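Response regulator FixJ (PDB 5XSO) induces, once activated by the sensor FixL, expression of nifA and fixK, which switch on nitrogen-fixation genes and FixN. Local coordinates at residues 27-30 with 31-35; 128-131 with 132-136. All coordinates share one frame; numbering follows the deposited sequence. Where two conformers were deposited one is given.

Interaction 1. Residues 27-30 with 31-35; sequences RDSL and NFLLD. With GOL (glycerol), chain D.
Arg27 to Leu30 and Asn31 to Leu34 meet as successive turns of one amphipathic helix, 24-36, the first helix of the receiver domain. Four i to i+4 backbone bonds join the turns. Asn31 N reaches Arg27 O at 2.8 Å, and Leu33 N reaches Ser29 O at a nearly straight 171°. The inner face is leucine. Leu30 and Leu33 lie side by side and point the same way, and their CD2 methyls pack at 3.8 Å. Leu33 has its CG between the backbone N and the carbonyl carbon (chi1 79°), which leaves CG and CD2 close to the carbonyl oxygen of Ser29. Leu34 brings CD1 to 4.3 Å from Leu30 CB. These leucines also touch helix 119-138, and Leu30 and Leu34 touch strand 16-20.

The polar side holds a glycerol, probably from the crystallisation liquor. Arg27 bends at chi3 (-47°), and its NE donates at 2.7 Å to glycerol O3, which lies at the edge of the guanidinium and in its plane. Asn31 ND2 donates to glycerol O1 at 3.1 Å. Asp28 OD1 is modelled as accepting from the same O1, but the distance is so short that the detail is doubtful. Arg27 NH1 also bonds to the carbonyl oxygen of Asp21, a residue of the probable magnesium site. With an alanine here instead of the arginine, that carbonyl and glycerol O3 would probably lose this donor, and a gap would be likely to open beside Leu43. The arrangement belongs to the beta-alpha-beta unit of strand 16-20, helix 24-36 and strand 40-44, in the CheY-like receiver fold.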
loop_
_atom_site.group_PDB
_atom_site.type_symbol
_atom_site.label_atom_id
_atom_site.label_comp_id
_atom_site.label_asym_id
_atom_site.label_seq_id
_atom_site.Cartn_x
_atom_site.Cartn_y
_atom_site.Cartn_z
ATOM N N ARG A 27 -24.669 -7.394 2.049
ATOM C CA ARG A 27 -24.529 -5.984 1.663
ATOM C C ARG A 27 -25.520 -5.123 2.425
ATOM O O ARG A 27 -25.148 -4.090 2.983
ATOM C CB ARG A 27 -24.705 -5.775 0.147
ATOM C CG ARG A 27 -23.485 -6.393 -0.654
ATOM C CD ARG A 27 -23.474 -5.890 -2.144
ATOM N NE ARG A 27 -24.786 -5.975 -2.791
ATOM C CZ ARG A 27 -25.242 -7.056 -3.423
ATOM N NH1 ARG A 27 -24.507 -8.164 -3.502
ATOM N NH2 ARG A 27 -26.435 -7.027 -3.985
ATOM N N ASP A 28 -26.786 -5.543 2.477
ATOM C CA ASP A 28 -27.771 -4.758 3.226
ATOM C C ASP A 28 -27.399 -4.648 4.699
ATOM O O ASP A 28 -27.546 -3.583 5.309
ATOM C CB ASP A 28 -29.179 -5.373 3.124
ATOM C CG ASP A 28 -29.869 -5.076 1.808
ATOM O OD1 ASP A 28 -29.408 -4.193 1.062
ATOM O OD2 ASP A 28 -30.856 -5.790 1.541
ATOM N N SER A 29 -26.981 -5.758 5.300
ATOM C CA SER A 29 -26.669 -5.776 6.731
ATOM C C SER A 29 -25.432 -4.935 7.059
ATOM O O SER A 29 -25.412 -4.203 8.063
ATOM C CB SER A 29 -26.413 -7.247 7.164
ATOM O OG SER A 29 -26.046 -7.311 8.529
ATOM N N LEU A 30 -24.369 -5.060 6.249
ATOM C CA LEU A 30 -23.209 -4.182 6.395
ATOM C C LEU A 30 -23.578 -2.728 6.161
ATOM O O LEU A 30 -23.100 -1.844 6.880
ATOM C CB LEU A 30 -22.104 -4.589 5.424
ATOM C CG LEU A 30 -21.598 -5.980 5.819
ATOM C CD1 LEU A 30 -20.565 -6.395 4.793
ATOM C CD2 LEU A 30 -20.991 -5.945 7.195
ATOM N N ASN A 31 -24.333 -2.461 5.091
ATOM C CA ASN A 31 -24.740 -1.083 4.780
ATOM C C ASN A 31 -25.344 -0.469 6.043
ATOM O O ASN A 31 -24.960 0.626 6.484
ATOM C CB ASN A 31 -25.737 -1.108 3.601
ATOM C CG ASN A 31 -25.710 0.175 2.708
ATOM O OD1 ASN A 31 -24.948 1.103 2.945
ATOM N ND2 ASN A 31 -26.594 0.220 1.691
ATOM N N PHE A 32 -26.275 -1.188 6.650
ATOM C CA PHE A 32 -26.998 -0.624 7.786
ATOM C C PHE A 32 -26.080 -0.421 8.995
ATOM O O PHE A 32 -26.040 0.680 9.585
ATOM C CB PHE A 32 -28.198 -1.503 8.139
ATOM C CG PHE A 32 -29.180 -0.811 9.042
ATOM C CD1 PHE A 32 -29.139 -1.035 10.425
ATOM C CD2 PHE A 32 -30.098 0.124 8.510
ATOM C CE1 PHE A 32 -30.075 -0.346 11.281
ATOM C CE2 PHE A 32 -31.027 0.840 9.365
ATOM C CZ PHE A 32 -31.000 0.578 10.738
ATOM N N LEU A 33 -25.358 -1.462 9.402
ATOM C CA LEU A 33 -24.563 -1.353 10.625
ATOM C C LEU A 33 -23.405 -0.357 10.499
ATOM O O LEU A 33 -22.965 0.208 11.506
ATOM C CB LEU A 33 -24.009 -2.737 11.029
ATOM C CG LEU A 33 -22.786 -3.333 10.324
ATOM C CD1 LEU A 33 -21.417 -2.861 10.907
ATOM C CD2 LEU A 33 -22.818 -4.932 10.375
ATOM N N LEU A 34 -22.804 -0.218 9.315
ATOM C CA LEU A 34 -21.703 0.731 9.204
ATOM C C LEU A 34 -22.231 2.166 9.302
ATOM O O LEU A 34 -21.573 3.050 9.872
ATOM C CB LEU A 34 -20.987 0.495 7.877
ATOM C CG LEU A 34 -20.275 -0.890 7.826
ATOM C CD1 LEU A 34 -19.792 -1.136 6.374
ATOM C CD2 LEU A 34 -19.126 -0.899 8.789
ATOM N N ASP A 35 -23.414 2.403 8.737
ATOM C CA ASP A 35 -24.000 3.736 8.845
ATOM C C ASP A 35 -24.281 4.081 10.299
ATOM O O ASP A 35 -24.028 5.213 10.737
ATOM C CB ASP A 35 -25.288 3.830 8.041
ATOM C CG ASP A 35 -25.858 5.255 8.086
ATOM O OD1 ASP A 35 -25.184 6.180 7.617
ATOM O OD2 ASP A 35 -26.913 5.418 8.697
HETATM C C1 GOL D . -28.438 -1.745 -0.787
HETATM O O1 GOL D . -28.227 -2.210 0.545
HETATM C C2 GOL D . -27.661 -2.669 -1.721
HETATM O O2 GOL D . -28.043 -2.420 -3.063
HETATM C C3 GOL D . -26.176 -2.398 -1.572
HETATM O O3 GOL D . -25.509 -3.376 -2.333
#

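Interaction 2. Residues 128-131 with 132-136; sequences SAIR and QAEPA
Ser128 to Arg131 and Gln132 to Pro135 form consecutive turns of helix 119-138, the last helix of the CheY-like receiver fold, where a proline kinks the helix near its C-terminal end.

Backbone hydrogen bonds come first. Ala133 N donates to Ala129 O at 3.0 Å. Glu134 N donates to Ile130 O at 2.8 Å and approaches nearly along the C=O axis, although the N-H...O angle is only 141°. Gln132 N is bonded to Ser128 O, but the position of that oxygen is less certain. The ladder then breaks. Pro135 has no N-H to give, and its ring carbon CD faces Arg131 O instead. The N of Ala136 also lacks a bond to the preceding turn.

Charge plays a small part. In one of its two conformers, Arg131 NH1 makes a long, weak and doubtful ion pair with Glu127.

Packing of side chains is light. Ala129 and Ala133, one turn apart, both touch Pro88, and Ala133 and Glu134 touch Phe59, so loops of the receiver domain border this side of the helix. Ile130 and Glu134 lie side by side and point the same way. Glu134 has CG anti to its backbone N (chi1 -160°) and bends at chi2 (138°), which brings its carboxylate back along the helix toward Ile130. The methyl CG2 of Ile130 lies 3.7 Å from Glu134 OE1.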
loop_
_atom_site.group_PDB
_atom_site.type_symbol
_atom_site.label_atom_id
_atom_site.label_comp_id
_atom_site.label_asym_id
_atom_site.label_seq_id
_atom_site.Cartn_x
_atom_site.Cartn_y
_atom_site.Cartn_z
ATOM N N SER A 128 -9.302 0.278 13.859
ATOM C CA SER A 128 -7.887 -0.004 14.020
ATOM C C SER A 128 -7.174 -0.020 12.677
ATOM O O SER A 128 -6.093 0.555 12.538
ATOM C CB SER A 128 -7.715 -1.329 14.755
ATOM O OG SER A 128 -6.388 -1.813 14.683
ATOM N N ALA A 129 -7.793 -0.636 11.666
ATOM C CA ALA A 129 -7.212 -0.722 10.319
ATOM C C ALA A 129 -7.007 0.650 9.705
ATOM O O ALA A 129 -5.983 0.921 9.067
ATOM C CB ALA A 129 -8.155 -1.533 9.427
ATOM N N ILE A 130 -8.019 1.504 9.815
ATOM C CA ILE A 130 -7.921 2.836 9.243
ATOM C C ILE A 130 -6.837 3.621 9.956
ATOM O O ILE A 130 -6.009 4.290 9.324
ATOM C CB ILE A 130 -9.270 3.556 9.325
ATOM C CG1 ILE A 130 -10.240 3.002 8.280
ATOM C CG2 ILE A 130 -9.080 5.041 9.039
ATOM C CD1 ILE A 130 -11.666 3.554 8.374
ATOM N N ARG A 131 -6.815 3.526 11.284
ATOM C CA ARG A 131 -5.831 4.264 12.066
ATOM C C ARG A 131 -4.407 3.878 11.673
ATOM O O ARG A 131 -3.534 4.746 11.544
ATOM C CB ARG A 131 -6.089 4.026 13.556
ATOM C CG ARG A 131 -5.119 4.714 14.506
ATOM C CD ARG A 131 -5.508 4.470 15.971
ATOM N NE ARG A 131 -6.923 4.730 16.230
ATOM C CZ ARG A 131 -7.793 3.818 16.663
ATOM N NH1 ARG A 131 -9.063 4.155 16.870
ATOM N NH2 ARG A 131 -7.397 2.570 16.891
ATOM N N GLN A 132 -4.152 2.578 11.456
ATOM C CA GLN A 132 -2.806 2.130 11.108
ATOM C C GLN A 132 -2.446 2.444 9.655
ATOM O O GLN A 132 -1.275 2.694 9.352
ATOM C CB GLN A 132 -2.648 0.626 11.360
ATOM C CG GLN A 132 -3.234 0.125 12.669
ATOM C CD GLN A 132 -2.218 -0.086 13.775
ATOM O OE1 GLN A 132 -1.610 0.873 14.257
ATOM N NE2 GLN A 132 -2.054 -1.341 14.211
ATOM N N ALA A 133 -3.415 2.377 8.732
ATOM C CA ALA A 133 -3.146 2.585 7.307
ATOM C C ALA A 133 -3.161 4.055 6.889
ATOM O O ALA A 133 -2.558 4.405 5.862
ATOM C CB ALA A 133 -4.178 1.818 6.461
ATOM N N GLU A 134 -3.854 4.915 7.635
ATOM C CA GLU A 134 -4.007 6.292 7.185
ATOM C C GLU A 134 -2.674 6.996 6.984
ATOM O O GLU A 134 -2.517 7.649 5.940
ATOM C CB GLU A 134 -4.906 7.073 8.153
ATOM C CG GLU A 134 -5.502 8.339 7.546
ATOM C CD GLU A 134 -6.959 8.548 7.897
ATOM O OE1 GLU A 134 -7.350 8.283 9.060
ATOM O OE2 GLU A 134 -7.715 8.986 7.002
ATOM N N PRO A 135 -1.694 6.910 7.897
ATOM C CA PRO A 135 -0.420 7.610 7.660
ATOM C C PRO A 135 0.212 7.322 6.303
ATOM O O PRO A 135 0.627 8.274 5.616
ATOM C CB PRO A 135 0.444 7.131 8.834
ATOM C CG PRO A 135 -0.511 6.939 9.912
ATOM C CD PRO A 135 -1.762 6.387 9.277
ATOM N N ALA A 136 0.266 6.055 5.863
ATOM C CA ALA A 136 0.867 5.788 4.552
ATOM C C ALA A 136 -0.006 6.329 3.418
ATOM O O ALA A 136 0.507 6.848 2.415
ATOM C CB ALA A 136 1.118 4.294 4.376
#

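In the fold
Interaction 1 comes first along the chain, on helix 24-36, and interaction 2 follows much later, on helix 119-138. Their centres are 22 Å apart and their nearest atoms about 9 Å, so they do not touch. The two helices nevertheless pack together: leucines of 27-35 meet Leu122, Thr123 and Ile126, earlier on the helix that carries 128-136. Interaction 1 lies beside strands 16-20 and 40-44 of the five-stranded parallel sheet, near the probable magnesium site. Interaction 2 lies farther along, toward helix 140-152 and the later DNA-binding helices. Helix 119-138 thus runs from the receiver core toward the link to the LuxR-type domain.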